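PDB 4DUN: putative phenazine biosynthesis PhzC/PhzF protein from Clostridium difficile, which probably acts as an isomerase of the PhzF family, on a substrate that its family membership alone does not identify. Local coordinates for residues A[45-50]-A[70-75]; A[186-191]-A[224-229]. All coordinates share one frame; numbering follows the deposited sequence. Where two conformers were deposited one is given.

Contact 1 of 2, residues A[45-50]-A[70-75]; sequences LPETAF and DLCGHA. With NI (nickel (II) ion), chain D; SO4 (sulfate ion), chain B.
Ala49 and Ala75 bring the two backbones closest, 6.5 Å from CA to CA, where strand 47-54 passes the first turn of helix 73-87. This is the N-terminal half of a diaminopimelate epimerase-like fold, in which curved sheet wraps around a central helix. Cys72 is the N-cap of that helix: its SG, anti to the backbone N (chi1 -171°), accepts a weak bond from Ala75 N at 3.6 Å. Cys72 SG also lies 3.9 Å from Glu47 CD and over one face of the His74 imidazole, offset toward the rim. Glu47, the predicted active-site residue, bends at chi2 (84°) and reaches the ring at its edge; OE1 lies in the ring plane, 3.2 Å from His74 CE1, with carboxylate and imidazole planes 67° apart. Nearer the backbone, Glu47 CB meets Ala75 CB at 4.3 Å, and Trp62 of strand 57-63 packs on Ala49, Cys72 and Ala75. The helix start also holds a sulfate, probably from the crystallisation liquor: Gly73 N donates to its O1 at 2.8 Å and His74 N more weakly to O4, while Gly204 N and Ser205 OG bind it too. On the far side of its ring from the backbone, His74 coordinates nickel through NE2 at 2.0 Å, one of six ligand atoms around the metal.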
ATOM      1  N   LEU A  45      -2.264  -3.096  -2.442  1.00 17.63           N
ATOM      2  CA  LEU A  45      -3.512  -2.408  -2.717  1.00 16.99           C
ATOM      3  C   LEU A  45      -4.577  -2.935  -1.724  1.00 19.17           C
ATOM      4  O   LEU A  45      -4.407  -4.033  -1.193  1.00 19.02           O
ATOM      5  CB  LEU A  45      -3.928  -2.576  -4.194  1.00 16.93           C
ATOM      6  CG  LEU A  45      -3.042  -1.836  -5.203  1.00 19.65           C
ATOM      7  CD1 LEU A  45      -3.402  -2.219  -6.637  1.00 19.00           C
ATOM      8  CD2 LEU A  45      -3.123  -0.309  -5.002  1.00 21.46           C
ATOM      9  N   PRO A  46      -5.648  -2.158  -1.421  1.00 16.33           N
ATOM     10  CA  PRO A  46      -6.648  -2.604  -0.420  1.00 15.72           C
ATOM     11  C   PRO A  46      -7.108  -4.054  -0.635  1.00 18.83           C
ATOM     12  O   PRO A  46      -7.212  -4.830   0.322  1.00 17.14           O
ATOM     13  CB  PRO A  46      -7.792  -1.617  -0.614  1.00 17.68           C
ATOM     14  CG  PRO A  46      -7.092  -0.343  -1.037  1.00 22.17           C
ATOM     15  CD  PRO A  46      -5.970  -0.804  -1.941  1.00 17.74           C
ATOM     16  N   GLU A  47      -7.300  -4.425  -1.907  1.00 16.06           N
ATOM     17  CA  GLU A  47      -7.552  -5.802  -2.319  1.00 15.69           C
ATOM     18  C   GLU A  47      -6.921  -6.074  -3.666  1.00 18.76           C
ATOM     19  O   GLU A  47      -6.847  -5.166  -4.514  1.00 18.91           O
ATOM     20  CB  GLU A  47      -9.068  -6.118  -2.432  1.00 17.98           C
ATOM     21  CG  GLU A  47      -9.813  -6.335  -1.118  1.00 21.91           C
ATOM     22  CD  GLU A  47     -10.297  -5.084  -0.408  1.00 31.11           C
ATOM     23  OE1 GLU A  47     -10.265  -3.983  -1.012  1.00 21.54           O
ATOM     24  OE2 GLU A  47     -10.675  -5.202   0.781  1.00 28.32           O
ATOM     25  N   THR A  48      -6.506  -7.339  -3.876  1.00 15.15           N
ATOM     26  CA  THR A  48      -6.165  -7.908  -5.180  1.00 15.16           C
ATOM     27  C   THR A  48      -7.185  -9.006  -5.429  1.00 17.88           C
ATOM     28  O   THR A  48      -7.320  -9.933  -4.611  1.00 17.47           O
ATOM     29  CB  THR A  48      -4.712  -8.418  -5.307  1.00 17.28           C
ATOM     30  OG1 THR A  48      -3.848  -7.297  -5.148  1.00 18.10           O
ATOM     31  CG2 THR A  48      -4.448  -9.060  -6.686  1.00 16.02           C
ATOM     32  N   ALA A  49      -7.899  -8.897  -6.556  1.00 15.28           N
ATOM     33  CA  ALA A  49      -8.874  -9.877  -7.034  1.00 15.87           C
ATOM     34  C   ALA A  49      -8.165 -10.861  -7.966  1.00 18.88           C
ATOM     35  O   ALA A  49      -7.305 -10.451  -8.757  1.00 19.08           O
ATOM     36  CB  ALA A  49     -10.011  -9.174  -7.766  1.00 17.27           C
ATOM     37  N   PHE A  50      -8.458 -12.146  -7.818  1.00 14.94           N
ATOM     38  CA  PHE A  50      -7.867 -13.192  -8.660  1.00 15.51           C
ATOM     39  C   PHE A  50      -8.982 -13.870  -9.392  1.00 19.82           C
ATOM     40  O   PHE A  50      -9.872 -14.427  -8.744  1.00 18.51           O
ATOM     41  CB  PHE A  50      -7.074 -14.219  -7.821  1.00 17.48           C
ATOM     42  CG  PHE A  50      -5.853 -13.634  -7.184  1.00 18.02           C
ATOM     43  CD1 PHE A  50      -5.926 -13.016  -5.934  1.00 19.25           C
ATOM     44  CD2 PHE A  50      -4.621 -13.691  -7.828  1.00 19.95           C
ATOM     45  CE1 PHE A  50      -4.804 -12.396  -5.377  1.00 19.05           C
ATOM     46  CE2 PHE A  50      -3.487 -13.081  -7.255  1.00 21.18           C
ATOM     47  CZ  PHE A  50      -3.593 -12.438  -6.043  1.00 17.82           C
ATOM     48  N   ASP A  70     -14.116 -13.019   2.124  1.00 20.09           N
ATOM     49  CA  ASP A  70     -15.211 -13.779   1.511  1.00 21.63           C
ATOM     50  C   ASP A  70     -16.187 -12.967   0.666  1.00 24.58           C
ATOM     51  O   ASP A  70     -17.062 -13.550   0.015  1.00 23.29           O
ATOM     52  CB  ASP A  70     -15.986 -14.532   2.601  1.00 24.98           C
ATOM     53  CG  ASP A  70     -15.144 -15.579   3.308  1.00 34.92           C
ATOM     54  OD1 ASP A  70     -14.194 -16.110   2.676  1.00 34.35           O
ATOM     55  OD2 ASP A  70     -15.401 -15.834   4.499  1.00 38.12           O
ATOM     56  N   LEU A  71     -16.073 -11.643   0.689  1.00 20.59           N
ATOM     57  CA  LEU A  71     -16.945 -10.788  -0.105  1.00 21.13           C
ATOM     58  C   LEU A  71     -16.275  -9.454  -0.323  1.00 22.87           C
ATOM     59  O   LEU A  71     -15.651  -8.924   0.601  1.00 21.89           O
ATOM     60  CB  LEU A  71     -18.311 -10.585   0.586  1.00 22.44           C
ATOM     61  CG  LEU A  71     -19.499 -10.186  -0.302  1.00 28.69           C
ATOM     62  CD1 LEU A  71     -19.861 -11.291  -1.315  1.00 29.68           C
ATOM     63  CD2 LEU A  71     -20.726  -9.918   0.544  1.00 32.38           C
ATOM     64  N   CYS A  72     -16.436  -8.892  -1.526  1.00 18.30           N
ATOM     65  CA  CYS A  72     -15.894  -7.591  -1.832  1.00 17.27           C
ATOM     66  C   CYS A  72     -16.542  -7.010  -3.072  1.00 21.65           C
ATOM     67  O   CYS A  72     -16.045  -7.205  -4.189  1.00 21.04           O
ATOM     68  CB  CYS A  72     -14.382  -7.641  -1.969  1.00 16.69           C
ATOM     69  SG  CYS A  72     -13.656  -6.001  -2.101  1.00 19.88           S
ATOM     70  N   GLY A  73     -17.673  -6.333  -2.876  1.00 19.27           N
ATOM     71  CA  GLY A  73     -18.422  -5.748  -3.982  1.00 19.20           C
ATOM     72  C   GLY A  73     -17.634  -4.787  -4.867  1.00 21.11           C
ATOM     73  O   GLY A  73     -17.709  -4.881  -6.093  1.00 20.88           O
ATOM     74  N   HIS A  74     -16.878  -3.861  -4.267  1.00 18.09           N
ATOM     75  CA  HIS A  74     -16.147  -2.848  -5.049  1.00 17.09           C
ATOM     76  C   HIS A  74     -15.015  -3.503  -5.899  1.00 19.69           C
ATOM     77  O   HIS A  74     -14.858  -3.125  -7.073  1.00 17.78           O
ATOM     78  CB  HIS A  74     -15.625  -1.681  -4.149  1.00 17.59           C
ATOM     79  CG  HIS A  74     -14.877  -2.126  -2.909  1.00 20.54           C
ATOM     80  ND1 HIS A  74     -13.513  -2.369  -2.937  1.00 21.59           N
ATOM     81  CD2 HIS A  74     -15.324  -2.311  -1.637  1.00 22.39           C
ATOM     82  CE1 HIS A  74     -13.169  -2.700  -1.697  1.00 20.62           C
ATOM     83  NE2 HIS A  74     -14.226  -2.712  -0.884  1.00 21.49           N
ATOM     84  N   ALA A  75     -14.294  -4.521  -5.366  1.00 18.24           N
ATOM     85  CA  ALA A  75     -13.257  -5.180  -6.190  1.00 17.95           C
ATOM     86  C   ALA A  75     -13.901  -6.092  -7.228  1.00 18.53           C
ATOM     87  O   ALA A  75     -13.301  -6.320  -8.278  1.00 17.47           O
ATOM     88  CB  ALA A  75     -12.268  -5.967  -5.334  1.00 18.72           C
TER
HETATM   89 NI    NI D 303     -14.445  -3.235   1.073  0.80 17.91          NI
HETATM   90  S   SO4 B 301     -19.090  -3.677  -0.967  0.80 19.17           S
HETATM   91  O1  SO4 B 301     -18.135  -4.719  -0.622  0.80 22.25           O
HETATM   92  O2  SO4 B 301     -20.310  -4.239  -1.587  0.80 22.96           O
HETATM   93  O3  SO4 B 301     -19.437  -3.010   0.250  0.80 22.18           O
HETATM   94  O4  SO4 B 301     -18.474  -2.772  -1.924  0.80 22.40           O

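Contact 2 of 2, residues A[186-191]-A[224-229]; sequences DFVSRY and VAAQLS
Phe187 with Ala225, Val188 with Ala226 and Ser189 with Gln227 pair as a parallel beta ladder, strands 187-191 and 224-227 running 30° apart in the C-terminal half of the diaminopimelate epimerase-like fold. Phe187 O takes Ala226 N, Ala226 O takes Ser189 N, and Ser189 O takes Leu228 N at 2.9 Å; the CA-H groups of Ala225, Val188 and Gln227 add contacts to the same three oxygens. At the start of the ladder Asp186 N donates to Val224 O, and Val224 N returns a nearly straight bond (168°) to Asp186 OD2, 2.8 Å away on its anti side; OD1 forms a salt bridge with Lys220. On one face of the strands, Ala225 CB makes a CH-pi contact over the face of the Phe187 ring, 3.7 Å from its centroid, because chi1 of 63° sets Phe187 CG between the backbone N and the carbonyl carbon. Helix 207-218 covers this side, Leu210 touching Phe187 and Ser189. On the other face Val188 CB meets Leu228 CD1 at 3.7 Å, and both side chains touch Glu154 of helix 154-159. Leu228 centres an inverse gamma turn, and Arg190 runs its CD within 3.3 Å of Leu228 O before NE forms a salt bridge with Glu199 and NH1 donates to the carbonyls of Val157 and Tyr160. Gln227 binds Asp200 O through NE2 and Thr203 N through OE1. Two waters extend its grip: one joins OE1 to Ser189 OG, and another accepts from Gln227 NE2 at 3.1 Å and from Tyr191 N at 2.8 Å.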
ATOM      1  N   ASP A 186     -28.351  13.191  -4.409  1.00 21.84           N
ATOM      2  CA  ASP A 186     -29.509  12.980  -3.539  1.00 21.54           C
ATOM      3  C   ASP A 186     -29.084  12.828  -2.093  1.00 24.30           C
ATOM      4  O   ASP A 186     -29.709  13.418  -1.204  1.00 22.55           O
ATOM      5  CB  ASP A 186     -30.334  11.764  -3.991  1.00 22.29           C
ATOM      6  CG  ASP A 186     -30.988  12.030  -5.312  1.00 26.91           C
ATOM      7  OD1 ASP A 186     -31.984  12.786  -5.336  1.00 27.08           O
ATOM      8  OD2 ASP A 186     -30.464  11.551  -6.333  1.00 25.25           O
ATOM      9  N   PHE A 187     -28.021  12.029  -1.850  1.00 19.81           N
ATOM     10  CA  PHE A 187     -27.503  11.819  -0.511  1.00 17.31           C
ATOM     11  C   PHE A 187     -26.032  11.539  -0.566  1.00 21.09           C
ATOM     12  O   PHE A 187     -25.489  11.232  -1.634  1.00 20.58           O
ATOM     13  CB  PHE A 187     -28.261  10.712   0.250  1.00 17.80           C
ATOM     14  CG  PHE A 187     -28.192   9.313  -0.316  1.00 17.80           C
ATOM     15  CD1 PHE A 187     -29.153   8.862  -1.210  1.00 20.70           C
ATOM     16  CD2 PHE A 187     -27.200   8.425   0.101  1.00 18.61           C
ATOM     17  CE1 PHE A 187     -29.144   7.542  -1.662  1.00 21.68           C
ATOM     18  CE2 PHE A 187     -27.186   7.105  -0.348  1.00 19.00           C
ATOM     19  CZ  PHE A 187     -28.152   6.674  -1.239  1.00 18.62           C
ATOM     20  N   VAL A 188     -25.375  11.661   0.599  1.00 17.50           N
ATOM     21  CA  VAL A 188     -23.945  11.448   0.721  1.00 17.60           C
ATOM     22  C   VAL A 188     -23.675  10.590   1.919  1.00 19.34           C
ATOM     23  O   VAL A 188     -24.504  10.531   2.835  1.00 17.83           O
ATOM     24  CB  VAL A 188     -23.138  12.787   0.810  1.00 21.79           C
ATOM     25  CG1 VAL A 188     -23.274  13.620  -0.463  1.00 21.99           C
ATOM     26  CG2 VAL A 188     -23.523  13.611   2.053  1.00 22.00           C
ATOM     27  N   SER A 189     -22.501   9.975   1.951  1.00 15.84           N
ATOM     28  CA  SER A 189     -22.069   9.183   3.115  1.00 15.52           C
ATOM     29  C   SER A 189     -20.556   9.046   3.135  1.00 18.86           C
ATOM     30  O   SER A 189     -19.881   9.376   2.166  1.00 18.06           O
ATOM     31  CB  SER A 189     -22.722   7.799   3.153  1.00 16.36           C
ATOM     32  OG  SER A 189     -22.191   6.943   2.147  1.00 18.28           O
ATOM     33  N   ARG A 190     -20.045   8.663   4.285  1.00 15.49           N
ATOM     34  CA  ARG A 190     -18.662   8.283   4.529  1.00 15.52           C
ATOM     35  C   ARG A 190     -18.732   7.027   5.388  1.00 19.52           C
ATOM     36  O   ARG A 190     -19.627   6.903   6.233  1.00 19.63           O
ATOM     37  CB  ARG A 190     -17.829   9.392   5.167  1.00 15.79           C
ATOM     38  CG  ARG A 190     -17.532  10.543   4.194  1.00 18.51           C
ATOM     39  CD  ARG A 190     -16.939  11.715   4.917  1.00 18.52           C
ATOM     40  NE  ARG A 190     -15.575  11.437   5.353  1.00 21.31           N
ATOM     41  CZ  ARG A 190     -14.914  12.147   6.258  1.00 30.85           C
ATOM     42  NH1 ARG A 190     -15.493  13.198   6.848  1.00 20.37           N
ATOM     43  NH2 ARG A 190     -13.673  11.818   6.586  1.00 21.85           N
ATOM     44  N   TYR A 191     -17.842   6.075   5.122  1.00 16.12           N
ATOM     45  CA  TYR A 191     -17.846   4.785   5.806  1.00 16.36           C
ATOM     46  C   TYR A 191     -16.495   4.570   6.484  1.00 20.02           C
ATOM     47  O   TYR A 191     -15.460   4.613   5.822  1.00 18.97           O
ATOM     48  CB  TYR A 191     -18.152   3.664   4.784  1.00 17.52           C
ATOM     49  CG  TYR A 191     -18.341   2.291   5.384  1.00 17.87           C
ATOM     50  CD1 TYR A 191     -17.247   1.492   5.706  1.00 20.42           C
ATOM     51  CD2 TYR A 191     -19.608   1.728   5.496  1.00 19.25           C
ATOM     52  CE1 TYR A 191     -17.417   0.203   6.228  1.00 22.08           C
ATOM     53  CE2 TYR A 191     -19.792   0.446   6.024  1.00 20.24           C
ATOM     54  CZ  TYR A 191     -18.692  -0.313   6.388  1.00 23.96           C
ATOM     55  OH  TYR A 191     -18.867  -1.577   6.896  1.00 23.58           O
ATOM     56  N   VAL A 224     -28.886   9.344  -7.009  0.50 22.61           N
ATOM     57  CA  VAL A 224     -27.438   9.347  -7.151  0.50 21.10           C
ATOM     58  C   VAL A 224     -26.881   9.661  -5.760  0.50 24.76           C
ATOM     59  O   VAL A 224     -27.416  10.520  -5.049  0.50 24.49           O
ATOM     60  CB  VAL A 224     -26.880  10.268  -8.278  0.50 25.39           C
ATOM     61  CG1 VAL A 224     -27.038  11.756  -7.946  0.50 25.59           C
ATOM     62  CG2 VAL A 224     -25.421   9.920  -8.593  0.50 24.72           C
ATOM     63  N   ALA A 225     -25.855   8.918  -5.361  1.00 20.82           N
ATOM     64  CA  ALA A 225     -25.197   9.073  -4.065  1.00 20.23           C
ATOM     65  C   ALA A 225     -23.724   9.338  -4.266  1.00 22.85           C
ATOM     66  O   ALA A 225     -23.127   8.882  -5.245  1.00 22.62           O
ATOM     67  CB  ALA A 225     -25.384   7.812  -3.229  1.00 20.09           C
ATOM     68  N   ALA A 226     -23.132  10.052  -3.332  1.00 19.49           N
ATOM     69  CA  ALA A 226     -21.689  10.276  -3.342  1.00 18.51           C
ATOM     70  C   ALA A 226     -21.132   9.743  -2.046  1.00 20.48           C
ATOM     71  O   ALA A 226     -21.798   9.798  -1.007  1.00 20.75           O
ATOM     72  CB  ALA A 226     -21.362  11.769  -3.498  1.00 19.90           C
ATOM     73  N   GLN A 227     -19.945   9.174  -2.111  1.00 16.71           N
ATOM     74  CA  GLN A 227     -19.211   8.751  -0.926  1.00 16.11           C
ATOM     75  C   GLN A 227     -18.091   9.763  -0.815  1.00 21.11           C
ATOM     76  O   GLN A 227     -17.257   9.844  -1.721  1.00 19.35           O
ATOM     77  CB  GLN A 227     -18.726   7.291  -1.001  1.00 15.85           C
ATOM     78  CG  GLN A 227     -18.187   6.856   0.368  1.00 18.35           C
ATOM     79  CD  GLN A 227     -18.340   5.389   0.645  1.00 24.43           C
ATOM     80  OE1 GLN A 227     -19.315   4.742   0.226  1.00 20.42           O
ATOM     81  NE2 GLN A 227     -17.383   4.830   1.381  1.00 18.28           N
ATOM     82  N   LEU A 228     -18.139  10.606   0.229  1.00 18.82           N
ATOM     83  CA  LEU A 228     -17.252  11.753   0.366  1.00 18.06           C
ATOM     84  C   LEU A 228     -15.937  11.429   1.084  1.00 21.30           C
ATOM     85  O   LEU A 228     -15.508  12.135   2.004  1.00 22.19           O
ATOM     86  CB  LEU A 228     -18.018  12.916   1.044  1.00 17.95           C
ATOM     87  CG  LEU A 228     -19.250  13.432   0.276  1.00 21.06           C
ATOM     88  CD1 LEU A 228     -19.909  14.578   1.038  1.00 21.61           C
ATOM     89  CD2 LEU A 228     -18.897  13.872  -1.187  1.00 22.06           C
ATOM     90  N   SER A 229     -15.263  10.377   0.609  1.00 17.85           N
ATOM     91  CA  SER A 229     -13.922  10.011   1.053  1.00 18.45           C
ATOM     92  C   SER A 229     -12.940  10.945   0.333  1.00 24.12           C
ATOM     93  O   SER A 229     -13.359  11.645  -0.598  1.00 23.40           O
ATOM     94  CB  SER A 229     -13.640   8.549   0.695  1.00 19.52           C
ATOM     95  OG  SER A 229     -13.824   8.373  -0.704  1.00 22.56           O
TER
HETATM   96  O   HOH W   1     -23.486   7.480  -0.097  1.00 18.87           O
HETATM   97  O   HOH W   2     -21.112   4.321   2.331  1.00 19.59           O
HETATM   98  O   HOH W   3     -16.008   7.006   3.164  1.00 18.65           O

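Contact 1 closes along the chain before contact 2 opens, and each belongs to a different half of the molecule. Their centres lie 20 Å apart and their nearest atoms about 8 Å, without touching. Each half has its own long helix, 73-87 beside contact 1 and 207-218 beside contact 2. The sulfate bound at the start of helix 73-87 also takes Gly204 and Ser205, just ahead of helix 207-218, so the two helix starts converge on the space between the halves. Tyr191 of contact 2 comes within about 10 Å of Glu47 and 7 Å of the nickel, side-chain distances consistent with a shared interdomain pocket, as in PhzF relatives.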